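Local coordinates for protein jasmonate-induced oxygenase 2 (Arabidopsis thaliana, PDB 6LSV) that oxidises the plant defence hormone jasmonate to 12-hydroxyjasmonate as an iron-dependent oxygenase, using 2-oxoglutarate and molecular oxygen, at residues Tyr25-Ser30 with Gly223-Ser228; Ser281-Val286 with Gln342-Val347. One frame throughout, in Å; residues are numbered along the deposited sequence.

Contact 1: Tyr25-Ser30 with Gly223-Ser228; sequences YIKPAS and GLSPHS. With FE (Fe (III) ion), chain E; JAA ({(1R,2R)-3-oxo-2-[(2Z)-pent-2-en-1-yl]cyclopentyl}acetic acid), chain D; AKG (2-oxoglutaric acid), chain C.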
# COMPACT_ATOMS: atom_id res chain seq x y z
N TYR A 25 21.78 -1.95 2.45
CA TYR A 25 20.84 -1.10 1.73
C TYR A 25 21.24 -0.88 0.28
O TYR A 25 20.64 -0.03 -0.40
CB TYR A 25 20.70 0.24 2.46
CG TYR A 25 20.36 0.09 3.92
CD1 TYR A 25 19.04 0.03 4.35
CD2 TYR A 25 21.37 -0.01 4.88
CE1 TYR A 25 18.73 -0.12 5.68
CE2 TYR A 25 21.06 -0.16 6.23
CZ TYR A 25 19.74 -0.22 6.62
OH TYR A 25 19.42 -0.37 7.95
N ILE A 26 22.23 -1.61 -0.22
CA ILE A 26 22.63 -1.53 -1.62
C ILE A 26 21.92 -2.63 -2.38
O ILE A 26 22.06 -3.82 -2.06
CB ILE A 26 24.16 -1.65 -1.78
CG1 ILE A 26 24.87 -0.63 -0.89
CG2 ILE A 26 24.55 -1.48 -3.24
CD1 ILE A 26 26.38 -0.78 -0.90
N LYS A 27 21.15 -2.25 -3.39
CA LYS A 27 20.45 -3.23 -4.19
C LYS A 27 21.35 -3.74 -5.31
O LYS A 27 22.32 -3.07 -5.69
CB LYS A 27 19.18 -2.62 -4.77
CG LYS A 27 18.29 -1.96 -3.73
CD LYS A 27 17.93 -2.92 -2.61
CE LYS A 27 16.71 -2.41 -1.83
NZ LYS A 27 16.34 -3.31 -0.70
N PRO A 28 21.08 -4.93 -5.83
CA PRO A 28 21.85 -5.42 -6.98
C PRO A 28 21.80 -4.42 -8.13
O PRO A 28 20.83 -3.68 -8.30
CB PRO A 28 21.14 -6.73 -7.35
CG PRO A 28 20.55 -7.20 -6.08
CD PRO A 28 20.16 -5.96 -5.31
N ALA A 29 22.87 -4.41 -8.93
CA ALA A 29 22.91 -3.51 -10.08
C ALA A 29 21.76 -3.78 -11.04
O ALA A 29 21.37 -2.89 -11.80
CB ALA A 29 24.24 -3.65 -10.81
N SER A 30 21.20 -4.99 -11.02
CA SER A 30 20.08 -5.30 -11.91
C SER A 30 18.83 -4.52 -11.56
O SER A 30 17.97 -4.31 -12.42
CB SER A 30 19.77 -6.79 -11.83
OG SER A 30 20.95 -7.54 -12.00
N GLY A 223 13.65 3.16 -1.50
CA GLY A 223 12.82 3.39 -0.33
C GLY A 223 11.93 2.21 -0.03
O GLY A 223 11.68 1.89 1.13
N LEU A 224 11.46 1.53 -1.08
CA LEU A 224 10.63 0.33 -0.94
C LEU A 224 10.79 -0.50 -2.20
O LEU A 224 10.55 -0.00 -3.31
CB LEU A 224 9.17 0.72 -0.72
CG LEU A 224 8.23 -0.36 -0.18
CD1 LEU A 224 8.84 -1.07 1.01
CD2 LEU A 224 6.89 0.27 0.18
N SER A 225 11.20 -1.76 -2.04
CA SER A 225 11.47 -2.63 -3.17
C SER A 225 10.18 -3.02 -3.90
O SER A 225 9.09 -2.88 -3.35
CB SER A 225 12.22 -3.88 -2.69
OG SER A 225 13.53 -3.55 -2.25
N PRO A 226 10.29 -3.52 -5.14
CA PRO A 226 9.09 -3.83 -5.92
C PRO A 226 8.16 -4.79 -5.20
O PRO A 226 8.59 -5.70 -4.49
CB PRO A 226 9.65 -4.46 -7.20
CG PRO A 226 10.99 -3.87 -7.34
CD PRO A 226 11.52 -3.70 -5.94
N HIS A 227 6.86 -4.57 -5.40
CA HIS A 227 5.82 -5.42 -4.84
C HIS A 227 4.47 -4.96 -5.37
O HIS A 227 4.31 -3.81 -5.79
CB HIS A 227 5.80 -5.38 -3.31
CG HIS A 227 5.25 -4.10 -2.76
ND1 HIS A 227 5.89 -2.89 -2.92
CD2 HIS A 227 4.13 -3.84 -2.06
CE1 HIS A 227 5.19 -1.94 -2.34
NE2 HIS A 227 4.11 -2.49 -1.81
N SER A 228 3.50 -5.87 -5.33
CA SER A 228 2.09 -5.51 -5.39
C SER A 228 1.50 -5.68 -3.99
O SER A 228 1.98 -6.49 -3.19
CB SER A 228 1.33 -6.36 -6.40
OG SER A 228 1.47 -7.74 -6.13
FE FE E . 2.54 -0.69 -1.52
O01 JAA D . 3.57 -3.46 6.47
O02 JAA D . -1.78 -6.81 5.67
O03 JAA D . -0.50 -8.44 6.31
C04 JAA D . 1.03 -5.61 5.87
C05 JAA D . 2.39 -4.94 5.29
C06 JAA D . 1.46 -6.16 7.25
C07 JAA D . 2.65 -5.54 7.56
C08 JAA D . 2.95 -4.47 6.36
C09 JAA D . 2.08 -3.77 4.25
C10 JAA D . 0.56 -6.67 5.04
C11 JAA D . 1.94 -4.34 2.84
C12 JAA D . -0.64 -7.35 5.71
C13 JAA D . 2.57 -3.81 1.81
C14 JAA D . 3.48 -2.59 1.98
C15 JAA D . 4.84 -2.88 1.35
C1 AKG C . 3.06 1.46 -0.13
O1 AKG C . 1.98 0.97 -0.53
O2 AKG C . 3.47 1.19 1.04
C2 AKG C . 3.88 2.36 -1.06
O5 AKG C . 4.29 1.90 -2.08
C3 AKG C . 4.17 3.83 -0.73
C4 AKG C . 4.13 4.66 -2.02
C5 AKG C . 4.84 6.00 -1.84
O3 AKG C . 4.49 7.01 -2.51
O4 AKG C . 5.77 6.10 -1.01
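Lys27 NZ lies 3.2 Å from Ser225 OG, where a loop of the N-terminal region meets the wall of the double-stranded beta-helix core. Several groups grip this ammonium. It forms a salt bridge with Asp134 and a hydrogen bond to Leu133 O, and Ser225 OG bonds to the same Asp134. The carboxylate thus joins the two side chains. The end of the lysine, CE and NZ, comes up to the serine hydroxyl, with Lys27 CE at 3.4 Å from Ser225 OG. It reaches there after a bend at chi2 (-56°), with CG turned away from its own carbonyl carbon.

The contact is small, but segment 223-228 leads straight into the active site. A classic beta bulge sets Gly223 and Leu224 together opposite Val286. Beyond it, His227 starts the HxD...H triad, completed by Asp229 and His284. His227 NE2 binds the iron. The other ring nitrogen, His227 ND1, donates to Ser225 O over 3.2 Å, at an N-H...O angle of 148°. The donor lies in the carbonyl plane, although the oxygen is tilted 22° from the imidazole plane. This bond should help fix the rotation of the ring. Ser225 thus bonds to Asp134, the partner of Lys27, through its hydroxyl, and to the metal ligand through its carbonyl.

2-Oxoglutarate binds the iron through O1. Leu224 CD2 touches both ligands, at 3.6 Å from O2 of 2-oxoglutarate. Jasmonate C15, the terminal methyl that becomes hydroxylated, approaches the His227 ring obliquely and lies 3.3 Å from His227 NE2.

Contact 2: Ser281-Val286 with Gln342-Val347; sequences SVEHRV and QGKSHV. With AKG (2-oxoglutaric acid), chain C.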
# COMPACT_ATOMS: atom_id res chain seq x y z
N SER A 281 -3.13 -6.28 -10.42
CA SER A 281 -2.58 -5.51 -9.31
C SER A 281 -1.32 -4.79 -9.78
O SER A 281 -0.44 -5.40 -10.40
CB SER A 281 -2.28 -6.41 -8.11
OG SER A 281 -1.31 -7.39 -8.42
N VAL A 282 -1.24 -3.49 -9.51
CA VAL A 282 -0.08 -2.71 -9.93
C VAL A 282 1.14 -3.10 -9.11
O VAL A 282 1.05 -3.39 -7.90
CB VAL A 282 -0.38 -1.20 -9.80
CG1 VAL A 282 -0.71 -0.83 -8.35
CG2 VAL A 282 0.80 -0.38 -10.30
N GLU A 283 2.29 -3.14 -9.77
CA GLU A 283 3.58 -3.33 -9.11
C GLU A 283 4.25 -1.97 -8.96
O GLU A 283 4.42 -1.24 -9.94
CB GLU A 283 4.46 -4.29 -9.91
CG GLU A 283 5.79 -4.61 -9.26
CD GLU A 283 6.60 -5.60 -10.07
OE1 GLU A 283 6.27 -5.82 -11.26
OE2 GLU A 283 7.57 -6.16 -9.53
N HIS A 284 4.64 -1.63 -7.73
CA HIS A 284 5.23 -0.32 -7.49
C HIS A 284 6.45 -0.45 -6.59
O HIS A 284 6.69 -1.49 -5.96
CB HIS A 284 4.21 0.66 -6.88
CG HIS A 284 3.29 0.04 -5.88
ND1 HIS A 284 2.22 -0.76 -6.25
CD2 HIS A 284 3.26 0.10 -4.53
CE1 HIS A 284 1.58 -1.16 -5.17
NE2 HIS A 284 2.19 -0.66 -4.11
N ARG A 285 7.22 0.63 -6.55
CA ARG A 285 8.42 0.75 -5.73
C ARG A 285 8.63 2.23 -5.46
O ARG A 285 8.08 3.09 -6.16
CB ARG A 285 9.64 0.13 -6.42
CG ARG A 285 10.20 1.00 -7.55
CD ARG A 285 11.42 0.37 -8.20
NE ARG A 285 12.06 1.30 -9.12
CZ ARG A 285 13.08 1.00 -9.92
NH1 ARG A 285 13.60 -0.22 -9.90
NH2 ARG A 285 13.59 1.92 -10.72
N VAL A 286 9.44 2.53 -4.45
CA VAL A 286 9.74 3.91 -4.08
C VAL A 286 11.23 4.13 -4.23
O VAL A 286 12.04 3.32 -3.77
CB VAL A 286 9.27 4.24 -2.65
CG1 VAL A 286 9.37 5.73 -2.39
CG2 VAL A 286 7.85 3.75 -2.42
N GLN A 342 8.55 -9.01 -2.83
CA GLN A 342 9.07 -9.90 -3.86
C GLN A 342 8.40 -9.64 -5.20
O GLN A 342 8.17 -10.56 -5.99
CB GLN A 342 8.88 -11.37 -3.45
CG GLN A 342 9.64 -11.79 -2.21
CD GLN A 342 11.13 -11.48 -2.28
OE1 GLN A 342 11.71 -11.39 -3.36
NE2 GLN A 342 11.75 -11.33 -1.12
N GLY A 343 8.07 -8.38 -5.48
CA GLY A 343 7.41 -8.06 -6.74
C GLY A 343 6.03 -8.67 -6.79
O GLY A 343 5.30 -8.71 -5.80
N LYS A 344 5.66 -9.16 -7.98
CA LYS A 344 4.40 -9.87 -8.18
C LYS A 344 4.58 -11.38 -8.19
O LYS A 344 3.71 -12.10 -8.70
CB LYS A 344 3.73 -9.40 -9.47
CG LYS A 344 3.39 -7.92 -9.50
CD LYS A 344 2.28 -7.63 -10.50
CE LYS A 344 1.08 -8.54 -10.28
NZ LYS A 344 -0.14 -8.04 -10.96
N SER A 345 5.69 -11.88 -7.64
CA SER A 345 5.90 -13.32 -7.62
C SER A 345 4.99 -14.03 -6.63
O SER A 345 4.75 -15.23 -6.78
CB SER A 345 7.37 -13.64 -7.30
OG SER A 345 7.69 -13.30 -5.97
N HIS A 346 4.46 -13.30 -5.64
CA HIS A 346 3.55 -13.91 -4.68
C HIS A 346 2.24 -14.33 -5.34
O HIS A 346 1.76 -15.45 -5.15
CB HIS A 346 3.30 -12.96 -3.51
CG HIS A 346 4.46 -12.82 -2.57
ND1 HIS A 346 4.79 -11.63 -1.97
CD2 HIS A 346 5.36 -13.73 -2.13
CE1 HIS A 346 5.85 -11.81 -1.20
NE2 HIS A 346 6.21 -13.08 -1.28
N VAL A 347 1.64 -13.43 -6.13
CA VAL A 347 0.37 -13.77 -6.77
C VAL A 347 0.59 -14.66 -8.00
O VAL A 347 -0.27 -15.49 -8.32
CB VAL A 347 -0.42 -12.49 -7.13
CG1 VAL A 347 0.35 -11.63 -8.13
CG2 VAL A 347 -1.80 -12.84 -7.67
C1 AKG C . 3.06 1.46 -0.13
O1 AKG C . 1.98 0.97 -0.53
O2 AKG C . 3.47 1.19 1.04
C2 AKG C . 3.88 2.36 -1.06
O5 AKG C . 4.29 1.90 -2.08
C3 AKG C . 4.17 3.83 -0.73
C4 AKG C . 4.13 4.66 -2.02
C5 AKG C . 4.84 6.00 -1.84
O3 AKG C . 4.49 7.01 -2.51
O4 AKG C . 5.77 6.10 -1.01
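Lys344 crosses Glu283 at a slant and ends on Ser281, joining the turn before helix 345-348 to the chain that enters strand 284-286 of the jelly-roll core. Its bond from CA to CB is directed toward segment 281-286. Lys344 CG packs on Glu283 CB at 3.8 Å. CD touches both Glu283 CB and Ser281 O. At chi3 (52°) the chain bends, which brings Lys344 CE to 3.2 Å from Ser281 OG. Lys344 NZ then donates twice to one residue: to Ser281 O at 2.7 Å and to Ser281 OG at 2.9 Å. The bond to the carbonyl lies in its plane and uses a lone pair. Gln272 OE1 takes a further bond from NZ.

Glu283 is extended beyond CG and turns its carboxylate to the backbone of the turn. Glu283 OE2 lies 3.4 Å from Gly343 CA. OE1 is held by a salt bridge to Arg248. Gln342 to Ser345 form a type II' turn, with Gly343 at positive phi. Gln342 O accepts from both the backbone N and the OG of Ser345, and Lys344 is the N-cap residue of the helix. The next residue after Glu283 is the iron ligand His284, whose CD2 edge faces O5 of 2-oxoglutarate.

Lys344 and Glu283 have opposite charges but are not ion-paired: Lys344 NZ and Glu283 OE1 are 6.8 Å apart. The ammonium is instead satisfied by neutral oxygens. Ser281 OG is also bonded to Asp269, so some of the lysine charge is probably balanced through the serine.

How the contacts relate
Both segments of contact 1 precede those of contact 2 along the chain, and the centres of the two contacts are 11 Å apart. They meet directly through backbone. Pro226 O probably bonds to Gly343 N, and His227 O to His284 N, each at 2.9 Å. Segment 223-228 therefore bonds to both segments of contact 2. Leu224 also pairs with Val286 on strand 284-286, an outer strand of the antiparallel sheet with 245-248 and 253-255. Contact 1 supplies one histidine of the iron site and contact 2 the other, and their rings meet edge-to-face. Both line the 2-oxoglutarate pocket. The N-terminal loop thus meets one metal-binding segment, 223-228, and the C-terminal turn meets both.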